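Local coordinates for ribosomal protein s2-related protein (PDB 2JH3) that binds a [4Fe-4S] cluster and may insert a metal ion into a tetrapyrrole such as sirohydrochlorin, at residues L6-H11 / E28-R33; H38-E43 / V256-A261; L88-Q93 / V110-P115; E328-L333 / E369-A374. All coordinates share one frame; numbering follows the deposited sequence.

Interaction 1. Residues L6-H11 / E28-R33; sequences LVLIGH and EALRGR
In the beta-alpha-beta unit formed by strand 5-10, helix 18-35 and strand 43-48, L6 and L8 of the first strand meet L30 of the helix that crosses over the sheet. The two elements stand well apart, with the CA atoms of L6 and L30 9.8 Å from each other, so long side chains have to span the gap. L6 and L30 do so methyl to methyl, L6 CD2 lying 4.0 Å from L30 CD1, while the two side chains cross at about a right angle. L6 holds CG anti to its own N (chi1 175°), which carries its branch out toward the helix; L30 has CG anti to its carbonyl carbon (chi1 -73°). L8, two residues along and on the same face of the strand, brings its CD1 to 4.5 Å from the same L30 CD1, a looser touch. One methyl of L30 thus serves both strand leucines. The intervening V7 faces the other side of the sheet, against V58 and V62. Helix 253-262 fills in beside this contact: V257 touches both L8 and L30, and A254 and L258 also lie on L30. On a different side of the helix, R31 is paired with E328 and E46. All three leucines are buried and no hydrogen bond links the segments. Branched, apolar residues suit such a place because methyl groups can interdigitate without any polar atom needing a partner; the association therefore rests on dispersion and on the exclusion of water.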
loop_
_atom_site.group_PDB
_atom_site.type_symbol
_atom_site.label_atom_id
_atom_site.label_comp_id
_atom_site.label_asym_id
_atom_site.label_seq_id
_atom_site.Cartn_x
_atom_site.Cartn_y
_atom_site.Cartn_z
ATOM N N LEU A 6 -9.516 13.982 30.688
ATOM C CA LEU A 6 -10.577 12.963 30.532
ATOM C C LEU A 6 -10.189 12.181 29.289
ATOM O O LEU A 6 -9.836 12.771 28.299
ATOM C CB LEU A 6 -11.895 13.677 30.321
ATOM C CG LEU A 6 -13.107 12.790 30.027
ATOM C CD1 LEU A 6 -13.363 11.781 31.187
ATOM C CD2 LEU A 6 -14.257 13.712 29.851
ATOM N N VAL A 7 -10.197 10.871 29.384
ATOM C CA VAL A 7 -9.938 9.991 28.266
ATOM C C VAL A 7 -11.173 9.157 27.999
ATOM O O VAL A 7 -11.657 8.470 28.882
ATOM C CB VAL A 7 -8.819 9.052 28.581
ATOM C CG1 VAL A 7 -8.673 7.986 27.505
ATOM C CG2 VAL A 7 -7.515 9.844 28.783
ATOM N N LEU A 8 -11.738 9.311 26.799
ATOM C CA LEU A 8 -12.828 8.440 26.305
ATOM C C LEU A 8 -12.324 7.269 25.448
ATOM O O LEU A 8 -11.527 7.462 24.484
ATOM C CB LEU A 8 -13.827 9.293 25.517
ATOM C CG LEU A 8 -14.417 10.506 26.216
ATOM C CD1 LEU A 8 -15.498 11.079 25.363
ATOM C CD2 LEU A 8 -14.920 10.197 27.593
ATOM N N ILE A 9 -12.793 6.056 25.759
ATOM C CA ILE A 9 -12.353 4.817 25.088
ATOM C C ILE A 9 -13.467 4.193 24.286
ATOM O O ILE A 9 -14.538 3.843 24.832
ATOM C CB ILE A 9 -11.916 3.700 26.061
ATOM C CG1 ILE A 9 -10.834 4.194 26.996
ATOM C CG2 ILE A 9 -11.452 2.474 25.287
ATOM C CD1 ILE A 9 -9.660 4.718 26.262
ATOM N N GLY A 10 -13.213 3.985 22.997
ATOM C CA GLY A 10 -14.170 3.328 22.107
ATOM C C GLY A 10 -13.621 2.011 21.613
ATOM O O GLY A 10 -12.445 1.667 21.820
ATOM N N HIS A 11 -14.454 1.301 20.910
ATOM C CA HIS A 11 -14.050 0.025 20.300
ATOM C C HIS A 11 -13.035 0.231 19.094
ATOM O O HIS A 11 -11.914 -0.324 19.066
ATOM C CB HIS A 11 -15.324 -0.696 19.837
ATOM C CG HIS A 11 -15.067 -2.071 19.338
ATOM N ND1 HIS A 11 -15.195 -3.181 20.144
ATOM C CD2 HIS A 11 -14.615 -2.521 18.148
ATOM C CE1 HIS A 11 -14.825 -4.257 19.464
ATOM N NE2 HIS A 11 -14.504 -3.887 18.243
ATOM N N GLU A 28 -15.695 15.498 20.978
ATOM C CA GLU A 28 -15.788 16.801 20.369
ATOM C C GLU A 28 -16.837 17.695 21.074
ATOM O O GLU A 28 -16.581 18.860 21.298
ATOM C CB GLU A 28 -16.007 16.703 18.840
ATOM C CG GLU A 28 -15.987 18.148 18.203
ATOM C CD GLU A 28 -16.194 18.218 16.701
ATOM O OE1 GLU A 28 -16.175 19.364 16.176
ATOM O OE2 GLU A 28 -16.360 17.167 16.047
ATOM N N ALA A 29 -18.000 17.152 21.469
ATOM C CA ALA A 29 -19.021 17.955 22.146
ATOM C C ALA A 29 -18.518 18.530 23.494
ATOM O O ALA A 29 -18.793 19.673 23.853
ATOM C CB ALA A 29 -20.262 17.094 22.395
ATOM N N LEU A 30 -17.788 17.698 24.224
ATOM C CA LEU A 30 -17.277 18.003 25.513
ATOM C C LEU A 30 -16.097 18.981 25.418
ATOM O O LEU A 30 -15.933 19.849 26.296
ATOM C CB LEU A 30 -16.872 16.701 26.214
ATOM C CG LEU A 30 -17.965 15.780 26.722
ATOM C CD1 LEU A 30 -17.399 14.569 27.467
ATOM C CD2 LEU A 30 -18.877 16.544 27.605
ATOM N N ARG A 31 -15.295 18.900 24.366
ATOM C CA ARG A 31 -14.254 19.937 24.166
ATOM C C ARG A 31 -14.843 21.310 23.885
ATOM O O ARG A 31 -14.268 22.307 24.293
ATOM C CB ARG A 31 -13.295 19.620 23.001
ATOM C CG ARG A 31 -12.455 18.442 23.190
ATOM C CD ARG A 31 -11.578 18.221 21.968
ATOM N NE ARG A 31 -11.046 16.874 22.077
ATOM C CZ ARG A 31 -11.233 15.901 21.184
ATOM N NH1 ARG A 31 -11.914 16.144 20.052
ATOM N NH2 ARG A 31 -10.789 14.695 21.434
ATOM N N GLY A 32 -15.922 21.352 23.108
ATOM C CA GLY A 32 -16.658 22.588 22.846
ATOM C C GLY A 32 -17.090 23.295 24.124
ATOM O O GLY A 32 -16.930 24.504 24.251
ATOM N N ARG A 33 -17.640 22.530 25.073
ATOM C CA ARG A 33 -18.065 23.028 26.405
ATOM C C ARG A 33 -16.890 23.536 27.260
ATOM O O ARG A 33 -17.048 24.496 28.039
ATOM C CB ARG A 33 -18.673 21.890 27.227
ATOM C CG ARG A 33 -20.088 21.471 27.010
ATOM C CD ARG A 33 -20.278 20.300 27.967
ATOM N NE ARG A 33 -21.623 19.799 28.170
ATOM C CZ ARG A 33 -22.344 19.202 27.230
ATOM N NH1 ARG A 33 -21.875 19.073 25.983
ATOM N NH2 ARG A 33 -23.559 18.747 27.516
#

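Interaction 2. Residues H38-E43 / V256-A261; sequences HLPYDE and VVLALA
Apolar contacts between L39 and P40 on one side and L258 on the other make up one half of this junction. The delta methyls of the two leucines meet directly, L39 CD1 being 3.8 Å from L258 CD2, and P40 CD approaches that same L258 CD2 at 4.5 Å. With CG anti to its backbone N (chi1 -161°), L39 swings its end toward the helix although its CB does not point there. L30 touches both leucines from helix 18-35, and the ring of P40, at the exposed margin, suits a loop leading into strand 43-48.

The aromatic half belongs to Y41, whose ring end is set obliquely against the small side chain of A261. The CB of A261 lies 3.3 Å from Y41 OH and 3.9 Å from Y41 CZ, a close fit suited to the small side chain of alanine. The hydroxyl makes a weak hydrogen bond with R265, and the carbonyl of A261 accepts one from R111. Putting a serine at Y41 would probably open a gap beside A261 and cost R265 its weak hydroxyl partner.

Since the loop 38-43 and the helix 256-261 belong to the two successive CbiX regions, this is an interface between the two chelatase-like regions. No hydrogen bond spans the segments, so their joining here depends on apolar fit, while the buried Y41 hydroxyl and the A261 carbonyl find arginine partners outside the two segments, the former only weakly.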
loop_
_atom_site.group_PDB
_atom_site.type_symbol
_atom_site.label_atom_id
_atom_site.label_comp_id
_atom_site.label_asym_id
_atom_site.label_seq_id
_atom_site.Cartn_x
_atom_site.Cartn_y
_atom_site.Cartn_z
ATOM N N HIS A 38 -17.428 25.535 30.604
ATOM C CA HIS A 38 -18.327 24.641 31.289
ATOM C C HIS A 38 -17.826 23.201 31.198
ATOM O O HIS A 38 -18.575 22.313 30.744
ATOM C CB HIS A 38 -19.730 24.768 30.683
ATOM C CG HIS A 38 -20.187 26.193 30.492
ATOM N ND1 HIS A 38 -20.518 27.029 31.543
ATOM C CD2 HIS A 38 -20.375 26.923 29.365
ATOM C CE1 HIS A 38 -20.875 28.213 31.071
ATOM N NE2 HIS A 38 -20.800 28.175 29.751
ATOM N N LEU A 39 -16.574 22.954 31.612
ATOM C CA LEU A 39 -16.054 21.573 31.734
ATOM C C LEU A 39 -15.122 21.421 32.933
ATOM O O LEU A 39 -14.187 22.178 33.061
ATOM C CB LEU A 39 -15.317 21.116 30.454
ATOM C CG LEU A 39 -15.139 19.579 30.283
ATOM C CD1 LEU A 39 -16.450 18.952 29.857
ATOM C CD2 LEU A 39 -14.070 19.221 29.276
ATOM N N PRO A 40 -15.333 20.403 33.778
ATOM C CA PRO A 40 -14.399 20.075 34.856
ATOM C C PRO A 40 -13.105 19.326 34.442
ATOM O O PRO A 40 -12.469 18.668 35.304
ATOM C CB PRO A 40 -15.222 19.170 35.775
ATOM C CG PRO A 40 -16.327 18.687 34.979
ATOM C CD PRO A 40 -16.479 19.484 33.752
ATOM N N TYR A 41 -12.697 19.459 33.174
ATOM C CA TYR A 41 -11.507 18.766 32.630
ATOM C C TYR A 41 -10.803 19.738 31.753
ATOM O O TYR A 41 -11.457 20.528 31.074
ATOM C CB TYR A 41 -11.952 17.518 31.841
ATOM C CG TYR A 41 -12.501 16.498 32.779
ATOM C CD1 TYR A 41 -13.879 16.367 33.002
ATOM C CD2 TYR A 41 -11.637 15.728 33.525
ATOM C CE1 TYR A 41 -14.345 15.463 33.951
ATOM C CE2 TYR A 41 -12.098 14.809 34.417
ATOM C CZ TYR A 41 -13.422 14.722 34.668
ATOM O OH TYR A 41 -13.766 13.768 35.609
ATOM N N ASP A 42 -9.479 19.691 31.752
ATOM C CA ASP A 42 -8.685 20.616 30.924
ATOM C C ASP A 42 -8.330 20.121 29.516
ATOM O O ASP A 42 -7.800 20.907 28.719
ATOM C CB ASP A 42 -7.404 20.966 31.674
ATOM C CG ASP A 42 -7.745 21.551 33.046
ATOM O OD1 ASP A 42 -8.081 22.741 33.034
ATOM O OD2 ASP A 42 -7.811 20.768 34.035
ATOM N N GLU A 43 -8.635 18.851 29.231
ATOM C CA GLU A 43 -8.508 18.253 27.934
ATOM C C GLU A 43 -9.389 16.993 27.869
ATOM O O GLU A 43 -9.744 16.417 28.923
ATOM C CB GLU A 43 -7.042 17.896 27.618
ATOM C CG GLU A 43 -6.545 16.614 28.261
ATOM C CD GLU A 43 -5.149 16.288 27.877
ATOM O OE1 GLU A 43 -4.679 16.818 26.845
ATOM O OE2 GLU A 43 -4.508 15.522 28.606
ATOM N N VAL A 256 -24.255 11.917 30.281
ATOM C CA VAL A 256 -24.047 10.685 31.048
ATOM C C VAL A 256 -22.556 10.429 31.323
ATOM O O VAL A 256 -22.169 10.034 32.416
ATOM C CB VAL A 256 -24.663 9.422 30.328
ATOM C CG1 VAL A 256 -24.527 8.235 31.185
ATOM C CG2 VAL A 256 -26.161 9.662 29.941
ATOM N N VAL A 257 -21.741 10.616 30.304
ATOM C CA VAL A 257 -20.272 10.502 30.423
ATOM C C VAL A 257 -19.728 11.393 31.535
ATOM O O VAL A 257 -18.926 10.946 32.363
ATOM C CB VAL A 257 -19.610 10.857 29.077
ATOM C CG1 VAL A 257 -18.084 11.157 29.241
ATOM C CG2 VAL A 257 -19.828 9.755 28.079
ATOM N N LEU A 258 -20.187 12.639 31.550
ATOM C CA LEU A 258 -19.838 13.619 32.616
ATOM C C LEU A 258 -20.217 13.144 34.017
ATOM O O LEU A 258 -19.406 13.221 34.965
ATOM C CB LEU A 258 -20.445 14.980 32.320
ATOM C CG LEU A 258 -19.806 15.864 31.226
ATOM C CD1 LEU A 258 -20.514 17.206 31.120
ATOM C CD2 LEU A 258 -18.345 16.113 31.486
ATOM N N ALA A 259 -21.428 12.582 34.137
ATOM C CA ALA A 259 -21.906 12.022 35.390
ATOM C C ALA A 259 -21.088 10.857 35.816
ATOM O O ALA A 259 -20.749 10.733 36.997
ATOM C CB ALA A 259 -23.406 11.653 35.279
ATOM N N LEU A 260 -20.726 9.989 34.885
ATOM C CA LEU A 260 -19.819 8.886 35.181
ATOM C C LEU A 260 -18.429 9.326 35.628
ATOM O O LEU A 260 -17.861 8.782 36.551
ATOM C CB LEU A 260 -19.616 7.974 33.942
ATOM C CG LEU A 260 -20.180 6.585 33.946
ATOM C CD1 LEU A 260 -19.920 5.964 32.576
ATOM C CD2 LEU A 260 -19.737 5.675 35.077
ATOM N N ALA A 261 -17.853 10.266 34.914
ATOM C CA ALA A 261 -16.548 10.843 35.289
ATOM C C ALA A 261 -16.550 11.418 36.702
ATOM O O ALA A 261 -15.585 11.255 37.442
ATOM C CB ALA A 261 -16.117 11.938 34.244
#

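Interaction 3. Residues L88-Q93 / V110-P115; sequences LGLGHQ and VRYTRP
L90 lies opposite Y112, their CA atoms 8.4 Å apart, just where the chain leaves helix 78-88 through a Schellman motif: G89 takes the C-prime place with positive phi (83°), suited to a residue without a side chain, and L90 N reaches back to the carbonyl of P85. This turn delivers L90 to the sheet. Its CD1 sits 3.5 Å from Y112 CB and 3.6 Å from Y112 CG, at the root of the aromatic side chain, the two side chains crossing at about a right angle. The other methyl, L90 CD2, meets V110 CG1 at 4.3 Å, so the leucine fork touches two residues that share one face of the strand. Farther out along the ring, L88 CD2 comes to 4.3 Å from Y112 CE1. With CG anti to its N (chi1 -179°), Y112 extends away from the strand toward the helix, where its OH is hydrogen-bonded to the carbonyl of T80; a tyrosine thus combines an oily flank with a satisfied polar end. L105 of neighbouring strand 101-105 also touches L90 and V110. The arrangement is that of an alpha/beta fold, a helix and its capped C-terminal end lying over one face of a mixed sheet.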
loop_
_atom_site.group_PDB
_atom_site.type_symbol
_atom_site.label_atom_id
_atom_site.label_comp_id
_atom_site.label_asym_id
_atom_site.label_seq_id
_atom_site.Cartn_x
_atom_site.Cartn_y
_atom_site.Cartn_z
ATOM N N LEU A 88 -4.706 -1.358 28.789
ATOM C CA LEU A 88 -4.310 -0.137 29.460
ATOM C C LEU A 88 -3.241 -0.371 30.496
ATOM O O LEU A 88 -2.599 0.581 30.904
ATOM C CB LEU A 88 -5.509 0.520 30.139
ATOM C CG LEU A 88 -6.417 1.563 29.516
ATOM C CD1 LEU A 88 -5.909 2.424 28.355
ATOM C CD2 LEU A 88 -7.850 1.076 29.253
ATOM N N GLY A 89 -3.084 -1.602 30.984
ATOM C CA GLY A 89 -2.085 -1.896 32.023
ATOM C C GLY A 89 -2.537 -1.593 33.431
ATOM O O GLY A 89 -1.726 -1.210 34.287
ATOM N N LEU A 90 -3.836 -1.756 33.696
ATOM C CA LEU A 90 -4.402 -1.309 34.981
ATOM C C LEU A 90 -4.274 -2.303 36.116
ATOM O O LEU A 90 -4.454 -1.908 37.283
ATOM C CB LEU A 90 -5.889 -0.911 34.825
ATOM C CG LEU A 90 -6.081 0.261 33.906
ATOM C CD1 LEU A 90 -7.543 0.613 33.860
ATOM C CD2 LEU A 90 -5.213 1.446 34.378
ATOM N N GLY A 91 -3.982 -3.562 35.808
ATOM C CA GLY A 91 -3.818 -4.605 36.838
ATOM C C GLY A 91 -5.133 -4.863 37.551
ATOM O O GLY A 91 -5.216 -4.758 38.751
ATOM N N HIS A 92 -6.164 -5.167 36.769
ATOM C CA HIS A 92 -7.535 -5.340 37.261
ATOM C C HIS A 92 -8.302 -6.252 36.343
ATOM O O HIS A 92 -8.207 -6.161 35.115
ATOM C CB HIS A 92 -8.258 -3.983 37.371
ATOM C CG HIS A 92 -9.623 -4.095 37.992
ATOM N ND1 HIS A 92 -9.818 -4.072 39.363
ATOM C CD2 HIS A 92 -10.843 -4.313 37.439
ATOM C CE1 HIS A 92 -11.105 -4.238 39.618
ATOM N NE2 HIS A 92 -11.740 -4.391 38.471
ATOM N N GLN A 93 -9.064 -7.157 36.926
ATOM C CA GLN A 93 -10.042 -7.869 36.150
ATOM C C GLN A 93 -11.346 -7.990 36.910
ATOM O O GLN A 93 -11.392 -7.804 38.114
ATOM C CB GLN A 93 -9.500 -9.222 35.714
ATOM C CG GLN A 93 -9.226 -10.108 36.854
ATOM C CD GLN A 93 -8.312 -11.248 36.467
ATOM O OE1 GLN A 93 -8.112 -11.527 35.261
ATOM N NE2 GLN A 93 -7.743 -11.927 37.486
ATOM N N VAL A 110 -4.706 7.437 37.681
ATOM C CA VAL A 110 -5.705 7.054 36.712
ATOM C C VAL A 110 -6.876 6.434 37.462
ATOM O O VAL A 110 -6.685 5.492 38.241
ATOM C CB VAL A 110 -5.128 5.954 35.768
ATOM C CG1 VAL A 110 -6.087 5.653 34.639
ATOM C CG2 VAL A 110 -3.757 6.384 35.245
ATOM N N ARG A 111 -8.062 6.927 37.158
ATOM C CA ARG A 111 -9.344 6.314 37.577
ATOM C C ARG A 111 -10.095 5.805 36.334
ATOM O O ARG A 111 -10.420 6.571 35.430
ATOM C CB ARG A 111 -10.177 7.357 38.316
ATOM C CG ARG A 111 -11.386 6.829 38.994
ATOM C CD ARG A 111 -11.978 7.918 39.939
ATOM N NE ARG A 111 -13.379 8.057 39.594
ATOM C CZ ARG A 111 -13.920 9.093 38.968
ATOM N NH1 ARG A 111 -13.218 10.179 38.641
ATOM N NH2 ARG A 111 -15.206 9.020 38.689
ATOM N N TYR A 112 -10.326 4.510 36.322
ATOM C CA TYR A 112 -11.056 3.787 35.289
ATOM C C TYR A 112 -12.490 3.568 35.755
ATOM O O TYR A 112 -12.735 2.933 36.797
ATOM C CB TYR A 112 -10.345 2.468 35.003
ATOM C CG TYR A 112 -10.968 1.584 33.933
ATOM C CD1 TYR A 112 -10.892 1.921 32.590
ATOM C CD2 TYR A 112 -11.625 0.406 34.260
ATOM C CE1 TYR A 112 -11.432 1.101 31.607
ATOM C CE2 TYR A 112 -12.174 -0.419 33.262
ATOM C CZ TYR A 112 -12.064 -0.053 31.940
ATOM O OH TYR A 112 -12.615 -0.820 30.924
ATOM N N THR A 113 -13.442 4.154 35.031
ATOM C CA THR A 113 -14.848 4.094 35.458
ATOM C C THR A 113 -15.580 2.863 34.877
ATOM O O THR A 113 -15.069 2.115 34.024
ATOM C CB THR A 113 -15.648 5.352 35.075
ATOM O OG1 THR A 113 -15.950 5.375 33.657
ATOM C CG2 THR A 113 -14.909 6.633 35.424
ATOM N N ARG A 114 -16.812 2.696 35.361
ATOM C CA ARG A 114 -17.764 1.790 34.780
ATOM C C ARG A 114 -18.057 2.312 33.417
ATOM O O ARG A 114 -17.850 3.505 33.107
ATOM C CB ARG A 114 -19.014 1.732 35.674
ATOM C CG ARG A 114 -18.704 1.053 36.963
ATOM C CD ARG A 114 -19.972 0.924 37.845
ATOM N NE ARG A 114 -20.934 -0.043 37.293
ATOM C CZ ARG A 114 -22.129 -0.317 37.845
ATOM N NH1 ARG A 114 -22.528 0.324 38.953
ATOM N NH2 ARG A 114 -22.938 -1.183 37.258
ATOM N N PRO A 115 -18.501 1.424 32.544
ATOM C CA PRO A 115 -18.871 1.832 31.215
ATOM C C PRO A 115 -20.140 2.643 31.078
ATOM O O PRO A 115 -21.066 2.540 31.926
ATOM C CB PRO A 115 -18.987 0.515 30.482
ATOM C CG PRO A 115 -18.969 -0.529 31.489
ATOM C CD PRO A 115 -18.626 -0.022 32.761
#

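Interaction 4. Residues E328-L333 / E369-A374; sequences EGLRDL and ELLYPA
The guanidinium of R331, whose aliphatic stem rests on L370, has E328 CA 3.8 Å above one face, toward the rim, and D332 at its edge. There R331 NH1 bonds D332 OD1 at 2.7 Å, with an N-H...O angle of 147°; the oxygen lies in the guanidinium plane and is approached on its syn side, from somewhat outside the carboxylate plane. Bends at chi2 (-100°) and chi3 fold the arginine back over its own helix to reach both neighbours. L370 CD1 lies obliquely to the same flat group. Nearer the backbone, R331 CB packs at 3.9 Å from L370 CB.

These are two helices of the DR2241 stabilising domain, 327-333 and 361-371, and they come so near that the CA atoms of R331 and L371 are only 5.5 Å apart. L330 CD1 and L371 CD1 meet at 4.4 Å, both leucines being buried, and L330 also rests on W355 and A357 of strand 355-359. Exchanging R331 for an alanine is likely to leave D332 without its salt-bridge mate and open a gap beside L370.

Past the end of helix 361-371 the chain turns back on itself: A374 N, at the N-cap position of the next helix, donates to E369 OE2 over 2.8 Å in a nearly straight bond (171°). The carbonyls of R331 and L371 both accept hydrogen bonds from R346, which bridges the two segments.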
loop_
_atom_site.group_PDB
_atom_site.type_symbol
_atom_site.label_atom_id
_atom_site.label_comp_id
_atom_site.label_asym_id
_atom_site.label_seq_id
_atom_site.Cartn_x
_atom_site.Cartn_y
_atom_site.Cartn_z
ATOM N N GLU A 328 -10.370 18.390 14.628
ATOM C CA GLU A 328 -11.324 17.344 14.304
ATOM C C GLU A 328 -11.594 17.254 12.803
ATOM O O GLU A 328 -11.826 16.137 12.256
ATOM C CB GLU A 328 -12.654 17.570 15.071
ATOM C CG GLU A 328 -12.607 17.433 16.605
ATOM C CD GLU A 328 -12.129 18.702 17.385
ATOM O OE1 GLU A 328 -11.746 19.701 16.751
ATOM O OE2 GLU A 328 -12.191 18.713 18.651
ATOM N N GLY A 329 -11.648 18.380 12.131
ATOM C CA GLY A 329 -11.723 18.400 10.679
ATOM C C GLY A 329 -10.544 17.744 9.968
ATOM O O GLY A 329 -10.703 17.038 8.953
ATOM N N LEU A 330 -9.355 18.091 10.434
ATOM C CA LEU A 330 -8.115 17.458 9.963
ATOM C C LEU A 330 -8.143 15.950 10.151
ATOM O O LEU A 330 -7.776 15.220 9.229
ATOM C CB LEU A 330 -6.945 18.032 10.726
ATOM C CG LEU A 330 -5.535 17.453 10.520
ATOM C CD1 LEU A 330 -5.212 17.434 9.056
ATOM C CD2 LEU A 330 -4.527 18.260 11.244
ATOM N N ARG A 331 -8.543 15.498 11.340
ATOM C CA ARG A 331 -8.735 14.082 11.679
ATOM C C ARG A 331 -9.718 13.329 10.727
ATOM O O ARG A 331 -9.378 12.297 10.087
ATOM C CB ARG A 331 -9.108 13.950 13.173
ATOM C CG ARG A 331 -9.420 12.497 13.617
ATOM C CD ARG A 331 -10.946 12.236 13.692
ATOM N NE ARG A 331 -11.422 12.747 15.007
ATOM C CZ ARG A 331 -12.444 13.559 15.215
ATOM N NH1 ARG A 331 -13.254 13.962 14.268
ATOM N NH2 ARG A 331 -12.690 13.942 16.429
ATOM N N ASP A 332 -10.871 13.951 10.491
ATOM C CA ASP A 332 -11.838 13.411 9.532
ATOM C C ASP A 332 -11.241 13.329 8.109
ATOM O O ASP A 332 -11.439 12.368 7.407
ATOM C CB ASP A 332 -13.051 14.341 9.414
ATOM C CG ASP A 332 -13.903 14.430 10.677
ATOM O OD1 ASP A 332 -13.651 13.725 11.655
ATOM O OD2 ASP A 332 -14.872 15.221 10.658
ATOM N N LEU A 333 -10.539 14.353 7.650
ATOM C CA LEU A 333 -10.038 14.336 6.305
ATOM C C LEU A 333 -8.885 13.331 6.057
ATOM O O LEU A 333 -8.643 12.899 4.903
ATOM C CB LEU A 333 -9.597 15.720 5.853
ATOM C CG LEU A 333 -10.382 16.465 4.752
ATOM C CD1 LEU A 333 -11.924 16.246 4.786
ATOM C CD2 LEU A 333 -10.008 17.981 4.801
ATOM N N GLU A 369 -1.869 15.345 17.553
ATOM C CA GLU A 369 -2.225 14.151 18.258
ATOM C C GLU A 369 -3.346 13.328 17.607
ATOM O O GLU A 369 -3.278 12.089 17.663
ATOM C CB GLU A 369 -2.622 14.431 19.698
ATOM C CG GLU A 369 -2.568 13.146 20.515
ATOM C CD GLU A 369 -1.128 12.819 20.902
ATOM O OE1 GLU A 369 -0.615 13.570 21.771
ATOM O OE2 GLU A 369 -0.510 11.876 20.352
ATOM N N LEU A 370 -4.363 13.965 17.028
ATOM C CA LEU A 370 -5.336 13.206 16.320
ATOM C C LEU A 370 -4.829 12.701 14.925
ATOM O O LEU A 370 -5.350 11.727 14.415
ATOM C CB LEU A 370 -6.633 14.021 16.170
ATOM C CG LEU A 370 -7.397 14.414 17.453
ATOM C CD1 LEU A 370 -8.580 15.302 17.174
ATOM C CD2 LEU A 370 -7.790 13.189 18.369
ATOM N N LEU A 371 -3.928 13.435 14.289
ATOM C CA LEU A 371 -3.422 13.129 12.967
ATOM C C LEU A 371 -2.443 11.955 13.005
ATOM O O LEU A 371 -2.506 10.991 12.230
ATOM C CB LEU A 371 -2.673 14.332 12.433
ATOM C CG LEU A 371 -1.948 14.107 11.074
ATOM C CD1 LEU A 371 -2.856 13.839 9.966
ATOM C CD2 LEU A 371 -1.170 15.353 10.730
ATOM N N TYR A 372 -1.524 12.050 13.963
ATOM C CA TYR A 372 -0.503 11.034 14.150
ATOM C C TYR A 372 -0.345 10.680 15.653
ATOM O O TYR A 372 0.629 11.046 16.289
ATOM C CB TYR A 372 0.862 11.507 13.607
ATOM C CG TYR A 372 1.156 11.457 12.097
ATOM C CD1 TYR A 372 1.045 10.262 11.378
ATOM C CD2 TYR A 372 1.622 12.573 11.425
ATOM C CE1 TYR A 372 1.361 10.195 10.063
ATOM C CE2 TYR A 372 1.939 12.529 10.064
ATOM C CZ TYR A 372 1.868 11.296 9.398
ATOM O OH TYR A 372 2.138 11.133 8.028
ATOM N N PRO A 373 -1.285 9.924 16.209
ATOM C CA PRO A 373 -1.274 9.551 17.638
ATOM C C PRO A 373 0.017 8.942 18.122
ATOM O O PRO A 373 0.527 8.043 17.498
ATOM C CB PRO A 373 -2.371 8.511 17.726
ATOM C CG PRO A 373 -3.206 8.798 16.658
ATOM C CD PRO A 373 -2.453 9.340 15.546
ATOM N N ALA A 374 0.543 9.520 19.215
ATOM C CA ALA A 374 1.690 9.041 19.957
ATOM C C ALA A 374 3.030 9.235 19.301
ATOM O O ALA A 374 4.021 8.991 19.932
ATOM C CB ALA A 374 1.531 7.544 20.420
#

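Interactions 1 and 2 adjoin, their centres 9 Å apart: R33 O probably accepts a hydrogen bond from H38 N at 2.8 Å, and L8 packs on V257. Interaction 3 reaches the same sheet as interaction 1, but meets interaction 2 instead, where A261 O lies 2.6 Å from R111 NH2, a probable hydrogen bond. Along the chain, it is nested in the loop that interaction 2 closes. Interaction 4 joins the network through the salt bridge R31 NH1 to E328 OE2 (2.9 Å), which ties the stabilising domain to the first chelatase-like region. Its centre is about 25 Å from that of interaction 3. None includes a ligand of the [4Fe-4S] cluster, although P373 O weakly bonds R427 of its pocket.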